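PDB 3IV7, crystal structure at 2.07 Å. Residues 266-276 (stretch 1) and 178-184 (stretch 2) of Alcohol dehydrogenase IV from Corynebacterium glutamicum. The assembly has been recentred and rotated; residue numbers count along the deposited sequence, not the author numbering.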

# COMPACT_ATOMS: atom_id res chain seq x y z
N TYR A 266 -15.51 -2.76 22.79
CA TYR A 266 -16.97 -2.93 22.76
C TYR A 266 -17.49 -3.06 21.32
O TYR A 266 -18.35 -3.90 21.03
CB TYR A 266 -17.68 -1.77 23.55
CG TYR A 266 -17.25 -1.81 24.98
CD1 TYR A 266 -17.78 -2.77 25.85
CD2 TYR A 266 -16.20 -1.04 25.43
CE1 TYR A 266 -17.30 -2.92 27.10
CE2 TYR A 266 -15.74 -1.15 26.70
CZ TYR A 266 -16.29 -2.11 27.54
OH TYR A 266 -15.82 -2.24 28.83
N VAL A 267 -16.90 -2.31 20.39
CA VAL A 267 -17.28 -2.44 18.97
C VAL A 267 -16.76 -3.76 18.43
O VAL A 267 -17.45 -4.44 17.69
CB VAL A 267 -16.79 -1.31 18.14
CG1 VAL A 267 -17.18 -1.54 16.68
CG2 VAL A 267 -17.36 0.04 18.67
N LEU A 268 -15.57 -4.16 18.87
CA LEU A 268 -15.05 -5.46 18.46
C LEU A 268 -15.96 -6.58 18.95
O LEU A 268 -16.38 -7.44 18.16
CB LEU A 268 -13.65 -5.68 18.96
CG LEU A 268 -13.02 -7.01 18.56
CD1 LEU A 268 -13.04 -7.19 17.02
CD2 LEU A 268 -11.62 -7.07 19.11
N ALA A 269 -16.25 -6.57 20.25
CA ALA A 269 -17.13 -7.58 20.85
C ALA A 269 -18.46 -7.65 20.15
O ALA A 269 -18.98 -8.73 19.89
CB ALA A 269 -17.35 -7.29 22.33
N PHE A 270 -18.99 -6.47 19.82
CA PHE A 270 -20.31 -6.33 19.19
C PHE A 270 -20.36 -6.91 17.77
O PHE A 270 -21.27 -7.65 17.43
CB PHE A 270 -20.67 -4.83 19.15
CG PHE A 270 -22.01 -4.52 18.50
CD1 PHE A 270 -23.18 -4.57 19.24
CD2 PHE A 270 -22.07 -4.08 17.19
CE1 PHE A 270 -24.41 -4.27 18.65
CE2 PHE A 270 -23.30 -3.76 16.59
CZ PHE A 270 -24.46 -3.86 17.32
N ASN A 271 -19.37 -6.54 16.94
CA ASN A 271 -19.34 -6.95 15.50
C ASN A 271 -18.69 -8.29 15.16
O ASN A 271 -18.93 -8.84 14.08
CB ASN A 271 -18.63 -5.89 14.68
CG ASN A 271 -19.54 -4.81 14.22
OD1 ASN A 271 -20.77 -4.94 14.29
ND2 ASN A 271 -18.96 -3.74 13.70
N ALA A 272 -17.82 -8.79 16.05
CA ALA A 272 -16.95 -9.93 15.74
C ALA A 272 -17.70 -11.12 15.19
O ALA A 272 -17.37 -11.63 14.14
CB ALA A 272 -16.14 -10.34 16.95
N GLY A 273 -18.72 -11.57 15.93
CA GLY A 273 -19.50 -12.76 15.54
C GLY A 273 -20.12 -12.68 14.16
O GLY A 273 -20.34 -13.71 13.50
N ASP A 274 -20.44 -11.47 13.71
CA ASP A 274 -21.02 -11.26 12.41
C ASP A 274 -19.97 -10.96 11.31
O ASP A 274 -20.33 -10.81 10.14
CB ASP A 274 -22.06 -10.12 12.47
CG ASP A 274 -23.39 -10.56 13.14
OD1 ASP A 274 -23.96 -11.59 12.73
OD2 ASP A 274 -23.85 -9.86 14.07
N ALA A 275 -18.69 -10.92 11.69
CA ALA A 275 -17.60 -10.65 10.70
C ALA A 275 -16.51 -11.69 10.85
O ALA A 275 -15.41 -11.37 11.29
CB ALA A 275 -17.05 -9.26 10.91
N PRO A 276 -16.80 -12.95 10.47
CA PRO A 276 -15.87 -14.05 10.72
C PRO A 276 -14.51 -13.90 10.03
O PRO A 276 -13.46 -14.19 10.64
CB PRO A 276 -16.62 -15.27 10.18
CG PRO A 276 -17.69 -14.72 9.28
CD PRO A 276 -18.05 -13.42 9.83
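Stretch 2, residues 178-184: CIDSLWG

Stretch 2 enters as the tail of a helix that began earlier in the chain, with Cys 178, Ile 179 and Asp 180 all at helical phi/psi. It leaves through a type I beta turn from Ser 181 to Gly 184, whose backbone hydrogen bond, Gly 184 N to Ser 181 O, measures 3.1 Å. Trp 183, at phi/psi -125/29, is the last residue inside that turn, and it makes the largest single contribution: 106 Å² of its surface is covered by stretch 1, against 31 Å² for Ile 179 and 12 Å² for Asp 180.

Stretch 1 also opens inside a helix that began earlier in the chain, and its backbone runs on through Gly 273 and Asp 274 to Ala 275, the N-cap of a further helix that includes Pro 276. The direction of the pairing follows from the nearest CA atoms. Leu 268 CA lies 7.6 Å from Ile 179 CA, and Ala 275 CA lies 7.1 Å from Trp 183 CA, so both stretches advance the same way along the contact.

The principal bump is the indole of Trp 183, with chi1 at 48° (p). Its hollow is lined by residues spaced along stretch 1. Val 267 and Asn 271, one helical turn apart and joined by the backbone bond Asn 271 N to Val 267 O (2.9 Å), both direct CA-to-CB toward stretch 2. Asn 271 covers one ring face: its CB stands 3.9 Å from the centroid of the Trp 183 six-membered ring and only 2° off the normal, a CH-pi contact almost exactly over the centre. Leu 268 meets the ring near its plane, at the edge, with CD1 3.6 Å from Trp 183 CH2. Two oblique contacts complete the lining, Val 267 CG1 to Trp 183 CZ2 at 4.1 Å and Ala 275 CB to Trp 183 CE3 at 4.0 Å.

A smaller fit lies beside the first. The CA-to-CB bond of Leu 268 points sideways, but with chi1 -179° (t) and chi2 55° (p) the side chain ends nearer stretch 2. Its CD1 therefore touches Ile 179 CG2 at 3.9 Å as well as the indole, bridging the two.

No hydrogen bond crosses the interface. Asn 271 ND2 and Trp 183 NE1 are 3.3 Å apart, but both are donors. The indole NH is instead satisfied within its own stretch, by Asp 180 OD1 at 2.7 Å from Trp 183 NE1 with an N-H...O angle of 147°. The match across the stretches thus rests on packing.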

# COMPACT_ATOMS: atom_id res chain seq x y z
N CYS A 178 -7.24 0.25 12.58
CA CYS A 178 -7.07 -1.06 11.96
C CYS A 178 -8.32 -1.88 12.06
O CYS A 178 -8.81 -2.39 11.08
CB CYS A 178 -5.94 -1.86 12.62
SG CYS A 178 -4.35 -1.14 12.55
N ILE A 179 -8.78 -2.07 13.28
CA ILE A 179 -9.87 -3.01 13.53
C ILE A 179 -11.20 -2.62 12.89
O ILE A 179 -11.81 -3.41 12.20
CB ILE A 179 -10.01 -3.34 15.04
CG1 ILE A 179 -8.74 -4.10 15.49
CG2 ILE A 179 -11.29 -4.21 15.26
CD1 ILE A 179 -8.63 -4.41 17.01
N ASP A 180 -11.62 -1.38 13.08
CA ASP A 180 -12.88 -0.92 12.47
C ASP A 180 -12.80 -1.03 10.93
O ASP A 180 -13.80 -1.37 10.28
CB ASP A 180 -13.14 0.50 12.85
CG ASP A 180 -14.61 0.86 12.85
OD1 ASP A 180 -15.50 -0.02 13.09
OD2 ASP A 180 -14.86 2.09 12.72
N SER A 181 -11.60 -0.81 10.38
CA SER A 181 -11.39 -0.85 8.94
C SER A 181 -11.65 -2.25 8.35
O SER A 181 -12.00 -2.39 7.17
CB SER A 181 -10.00 -0.35 8.58
OG SER A 181 -9.90 1.08 8.73
N LEU A 182 -11.50 -3.28 9.19
CA LEU A 182 -11.75 -4.65 8.78
C LEU A 182 -13.19 -4.92 8.35
O LEU A 182 -13.44 -5.85 7.59
CB LEU A 182 -11.32 -5.64 9.88
CG LEU A 182 -9.81 -5.65 10.16
CD1 LEU A 182 -9.45 -6.60 11.26
CD2 LEU A 182 -9.03 -5.96 8.87
N TRP A 183 -14.15 -4.13 8.86
CA TRP A 183 -15.55 -4.20 8.40
C TRP A 183 -15.99 -2.78 7.97
O TRP A 183 -17.16 -2.43 8.03
CB TRP A 183 -16.49 -4.77 9.50
CG TRP A 183 -16.27 -4.15 10.81
CD1 TRP A 183 -16.54 -2.84 11.14
CD2 TRP A 183 -15.67 -4.74 11.96
NE1 TRP A 183 -16.11 -2.58 12.42
CE2 TRP A 183 -15.58 -3.73 12.95
CE3 TRP A 183 -15.19 -6.01 12.26
CZ2 TRP A 183 -15.03 -3.96 14.20
CZ3 TRP A 183 -14.67 -6.23 13.51
CH2 TRP A 183 -14.59 -5.21 14.47
N GLY A 184 -15.03 -1.98 7.51
CA GLY A 184 -15.30 -0.60 7.08
C GLY A 184 -16.24 -0.56 5.87
O GLY A 184 -16.42 -1.58 5.19